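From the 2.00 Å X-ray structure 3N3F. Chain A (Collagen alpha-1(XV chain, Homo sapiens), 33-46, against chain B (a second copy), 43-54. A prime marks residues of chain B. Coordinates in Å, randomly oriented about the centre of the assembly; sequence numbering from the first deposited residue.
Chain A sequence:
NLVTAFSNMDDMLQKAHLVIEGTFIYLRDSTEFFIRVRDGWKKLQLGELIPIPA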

# COMPACT_ATOMS: atom_id res chain seq x y z
N PHE A 33 0.57 8.81 1.62
CA PHE A 33 1.46 7.66 1.66
C PHE A 33 2.43 7.65 0.50
O PHE A 33 2.07 8.00 -0.63
CB PHE A 33 0.65 6.37 1.67
CG PHE A 33 0.67 5.64 2.99
CD1 PHE A 33 1.72 4.79 3.32
CD2 PHE A 33 -0.38 5.80 3.89
CE1 PHE A 33 1.73 4.11 4.54
CE2 PHE A 33 -0.37 5.12 5.12
CZ PHE A 33 0.68 4.28 5.43
N PHE A 34 3.66 7.26 0.79
CA PHE A 34 4.72 7.16 -0.21
C PHE A 34 5.35 5.79 -0.03
O PHE A 34 5.10 5.12 0.97
CB PHE A 34 5.78 8.23 0.01
CG PHE A 34 5.40 9.58 -0.49
CD1 PHE A 34 5.77 9.99 -1.77
CD2 PHE A 34 4.64 10.44 0.30
CE1 PHE A 34 5.40 11.25 -2.25
CE2 PHE A 34 4.27 11.70 -0.17
CZ PHE A 34 4.65 12.10 -1.45
N ILE A 35 6.13 5.36 -1.01
CA ILE A 35 6.81 4.09 -0.92
C ILE A 35 8.27 4.36 -1.22
O ILE A 35 8.59 5.06 -2.18
CB ILE A 35 6.28 3.07 -1.94
CG1 ILE A 35 6.33 3.67 -3.34
CG2 ILE A 35 4.86 2.67 -1.58
CD1 ILE A 35 6.24 2.65 -4.43
N ARG A 36 9.15 3.83 -0.39
CA ARG A 36 10.58 3.99 -0.57
C ARG A 36 11.01 2.98 -1.63
O ARG A 36 10.80 1.78 -1.46
CB ARG A 36 11.30 3.70 0.75
CG ARG A 36 12.39 4.68 1.13
CD ARG A 36 13.38 4.83 0.03
NE ARG A 36 14.69 5.25 0.50
CZ ARG A 36 15.75 5.35 -0.29
NH1 ARG A 36 15.62 5.07 -1.58
NH2 ARG A 36 16.93 5.71 0.20
N VAL A 37 11.57 3.45 -2.73
CA VAL A 37 12.02 2.55 -3.79
C VAL A 37 13.47 2.81 -4.14
O VAL A 37 14.15 3.60 -3.49
CB VAL A 37 11.17 2.69 -5.07
CG1 VAL A 37 9.71 2.42 -4.76
CG2 VAL A 37 11.34 4.07 -5.66
N ARG A 38 13.95 2.13 -5.17
CA ARG A 38 15.33 2.30 -5.60
C ARG A 38 15.56 3.73 -6.11
O ARG A 38 14.90 4.18 -7.05
CB ARG A 38 15.65 1.29 -6.71
CG ARG A 38 17.06 1.37 -7.25
CD ARG A 38 17.24 0.35 -8.36
NE ARG A 38 16.24 0.54 -9.42
CZ ARG A 38 15.97 -0.35 -10.37
NH1 ARG A 38 16.62 -1.51 -10.40
NH2 ARG A 38 15.05 -0.08 -11.28
N ASP A 39 16.49 4.42 -5.47
CA ASP A 39 16.87 5.79 -5.82
C ASP A 39 15.84 6.87 -5.52
O ASP A 39 15.88 7.95 -6.10
CB ASP A 39 17.27 5.86 -7.30
CG ASP A 39 18.36 4.87 -7.65
OD1 ASP A 39 19.37 4.81 -6.91
OD2 ASP A 39 18.21 4.15 -8.66
N GLY A 40 14.91 6.59 -4.61
CA GLY A 40 13.93 7.60 -4.28
C GLY A 40 12.65 7.09 -3.65
O GLY A 40 12.66 6.12 -2.88
N TRP A 41 11.55 7.76 -3.97
CA TRP A 41 10.24 7.40 -3.47
C TRP A 41 9.24 7.56 -4.60
O TRP A 41 9.53 8.15 -5.64
CB TRP A 41 9.81 8.36 -2.34
CG TRP A 41 10.80 8.57 -1.24
CD1 TRP A 41 10.77 8.00 0.01
CD2 TRP A 41 11.91 9.47 -1.25
NE1 TRP A 41 11.80 8.50 0.77
CE2 TRP A 41 12.51 9.41 0.03
CE3 TRP A 41 12.45 10.34 -2.21
CZ2 TRP A 41 13.64 10.17 0.37
CZ3 TRP A 41 13.57 11.10 -1.87
CH2 TRP A 41 14.15 11.01 -0.59
N LYS A 42 8.05 7.02 -4.38
CA LYS A 42 6.95 7.13 -5.33
C LYS A 42 5.70 7.34 -4.48
O LYS A 42 5.51 6.66 -3.48
CB LYS A 42 6.81 5.85 -6.16
CG LYS A 42 7.82 5.73 -7.29
CD LYS A 42 7.54 4.50 -8.15
CE LYS A 42 8.42 4.47 -9.38
NZ LYS A 42 8.13 3.28 -10.23
N LYS A 43 4.87 8.30 -4.88
CA LYS A 43 3.66 8.60 -4.13
C LYS A 43 2.54 7.62 -4.44
O LYS A 43 2.28 7.32 -5.60
CB LYS A 43 3.19 10.03 -4.44
CG LYS A 43 2.03 10.49 -3.60
CD LYS A 43 1.74 11.97 -3.79
CE LYS A 43 0.73 12.47 -2.77
NZ LYS A 43 0.53 13.94 -2.84
N LEU A 44 1.89 7.13 -3.39
CA LEU A 44 0.79 6.21 -3.56
C LEU A 44 -0.47 7.03 -3.84
O LEU A 44 -0.72 8.03 -3.16
CB LEU A 44 0.59 5.39 -2.29
CG LEU A 44 0.44 3.88 -2.49
CD1 LEU A 44 1.82 3.26 -2.60
CD2 LEU A 44 -0.27 3.27 -1.31
N GLN A 45 -1.24 6.63 -4.85
CA GLN A 45 -2.48 7.32 -5.23
C GLN A 45 -3.60 6.98 -4.25
O GLN A 45 -4.10 5.85 -4.21
CB GLN A 45 -2.90 6.89 -6.63
CG GLN A 45 -1.88 7.18 -7.71
CD GLN A 45 -1.87 8.63 -8.15
OE1 GLN A 45 -1.66 9.54 -7.34
NE2 GLN A 45 -2.10 8.85 -9.44
N LEU A 46 -4.01 7.98 -3.46
CA LEU A 46 -5.08 7.78 -2.48
C LEU A 46 -6.30 8.63 -2.82
O LEU A 46 -6.18 9.69 -3.43
CB LEU A 46 -4.58 8.14 -1.09
CG LEU A 46 -3.42 7.31 -0.53
CD1 LEU A 46 -3.00 7.86 0.82
CD2 LEU A 46 -3.85 5.87 -0.42
N LYS B 43 -2.70 -4.04 -9.63
CA LYS B 43 -1.58 -3.12 -9.61
C LYS B 43 -1.89 -1.87 -8.79
O LYS B 43 -2.95 -1.28 -8.93
CB LYS B 43 -1.21 -2.70 -11.04
CG LYS B 43 0.05 -1.86 -11.12
CD LYS B 43 0.50 -1.66 -12.56
CE LYS B 43 1.87 -1.01 -12.61
NZ LYS B 43 2.40 -0.93 -14.00
N LEU B 44 -0.95 -1.50 -7.92
CA LEU B 44 -1.12 -0.31 -7.10
C LEU B 44 -0.71 0.90 -7.95
O LEU B 44 0.32 0.87 -8.61
CB LEU B 44 -0.23 -0.40 -5.86
CG LEU B 44 -0.92 -0.08 -4.53
CD1 LEU B 44 -1.63 -1.31 -4.04
CD2 LEU B 44 0.11 0.33 -3.51
N GLN B 45 -1.53 1.95 -7.93
CA GLN B 45 -1.26 3.18 -8.68
C GLN B 45 -0.19 4.01 -7.98
O GLN B 45 -0.43 4.57 -6.90
CB GLN B 45 -2.54 4.01 -8.80
CG GLN B 45 -3.68 3.29 -9.49
CD GLN B 45 -3.55 3.28 -11.00
OE1 GLN B 45 -2.56 2.79 -11.55
NE2 GLN B 45 -4.54 3.84 -11.68
N LEU B 46 0.98 4.11 -8.60
CA LEU B 46 2.09 4.87 -8.02
C LEU B 46 2.45 6.06 -8.91
O LEU B 46 2.26 6.02 -10.12
CB LEU B 46 3.31 3.98 -7.85
CG LEU B 46 3.17 2.79 -6.90
CD1 LEU B 46 4.45 1.97 -6.91
CD2 LEU B 46 2.86 3.29 -5.51
N GLY B 47 2.99 7.10 -8.29
CA GLY B 47 3.38 8.28 -9.03
C GLY B 47 4.76 8.15 -9.65
O GLY B 47 5.40 7.11 -9.56
N GLU B 48 5.20 9.23 -10.28
CA GLU B 48 6.51 9.29 -10.93
C GLU B 48 7.59 9.23 -9.85
O GLU B 48 7.37 9.65 -8.72
CB GLU B 48 6.63 10.61 -11.70
CG GLU B 48 7.41 10.53 -13.00
CD GLU B 48 6.67 9.77 -14.08
OE1 GLU B 48 7.14 9.78 -15.24
OE2 GLU B 48 5.61 9.18 -13.79
N LEU B 49 8.75 8.70 -10.21
CA LEU B 49 9.86 8.59 -9.27
C LEU B 49 10.32 9.94 -8.74
O LEU B 49 10.60 10.86 -9.51
CB LEU B 49 11.05 7.88 -9.93
CG LEU B 49 12.31 7.79 -9.06
CD1 LEU B 49 12.04 6.90 -7.85
CD2 LEU B 49 13.45 7.23 -9.88
N ILE B 50 10.40 10.06 -7.42
CA ILE B 50 10.86 11.29 -6.79
C ILE B 50 12.31 11.03 -6.42
O ILE B 50 12.60 10.29 -5.47
CB ILE B 50 10.05 11.60 -5.52
CG1 ILE B 50 8.57 11.69 -5.87
CG2 ILE B 50 10.54 12.90 -4.90
CD1 ILE B 50 7.66 11.76 -4.67
N PRO B 51 13.25 11.61 -7.19
CA PRO B 51 14.69 11.45 -6.97
C PRO B 51 15.13 11.91 -5.59
O PRO B 51 14.59 12.87 -5.03
CB PRO B 51 15.30 12.31 -8.08
CG PRO B 51 14.26 12.25 -9.16
CD PRO B 51 12.99 12.44 -8.38
N ILE B 52 16.13 11.22 -5.04
CA ILE B 52 16.65 11.56 -3.72
C ILE B 52 17.48 12.84 -3.79
O ILE B 52 18.27 13.03 -4.72
CB ILE B 52 17.55 10.42 -3.18
CG1 ILE B 52 16.73 9.14 -3.02
CG2 ILE B 52 18.17 10.82 -1.85
CD1 ILE B 52 17.51 7.96 -2.48
N PRO B 53 17.28 13.75 -2.82
CA PRO B 53 18.02 15.02 -2.78
C PRO B 53 19.52 14.77 -2.75
O PRO B 53 19.99 13.82 -2.13
CB PRO B 53 17.51 15.67 -1.49
CG PRO B 53 16.11 15.17 -1.41
CD PRO B 53 16.26 13.71 -1.75
N ALA B 54 20.28 15.64 -3.42
CA ALA B 54 21.73 15.50 -3.47
C ALA B 54 22.33 15.51 -2.06
O ALA B 54 21.66 16.03 -1.14
CB ALA B 54 22.33 16.62 -4.30
OXT ALA B 54 23.46 15.02 -1.91
O HOH W 1 17.33 9.64 -7.38
O HOH W 2 5.47 9.98 -6.93

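The antiparallel pairing between the two chains is broken in the middle and resumes one residue out of step: Trp41 pairs with Ile50′ (CA-CA 5.2 Å), but Leu44 with Leu46′ (CA-CA 4.8 Å). Water spans the gap. Water 2 accepts from Lys43 N (2.7 Å) and donates to Glu48′ O (2.6 Å), joining two backbone groups that do not bond each other directly.

On one side of the break, Trp41 and Ile50′ form a reciprocal pair: Trp41 N to Ile50′ O is 3.1 Å (155° at hydrogen), and Ile50′ N to Trp41 O is 2.8 Å (169°). Ile52′ N extends the ladder with a weak bond to Asp39 O (3.4 Å, 137°). Water 1 bridges the same two groups, accepting from Ile52′ N (3.1 Å) and donating to Asp39 O (2.6 Å), so the single N-H is shared. Beyond the break, Gly47′ N donates to Lys43 O (2.8 Å) and Gln45 N to Gln45′ O (3.0 Å, 163°).

Gly40 closes a type II turn from Val37, and glycine is called for here twice over, by its own backbone angles and by the partner chain. The phi/psi of 159/-146° would jam a CB against the preceding carbonyl; separately, its CA lies 3.2 Å from Ile50′ O, and a CB would sit 2.1 Å from that oxygen.

Side chains fill the space around this backbone scaffold, and the two stretches together bury 898 Å². Trp41, the residue most covered here (102 Å²), has chi1 in m and reaches along the partner chain: CZ3 lies 3.9 Å from Ile52′ CG1, and CH2 meets Pro53′ CD at 3.6 Å, near the ring plane. Its breadth suits a span of several residues. Ile50′ CD1 abuts the edge of Phe34 at CE1 (3.4 Å). Leu46′ packs against two residues: its CD1 lies 3.1 Å from Ile35 CD1, and its CD2 lies 3.1 Å from Leu44 CD1 and also 3.6 Å from Ile35 CD1, tight apolar contacts.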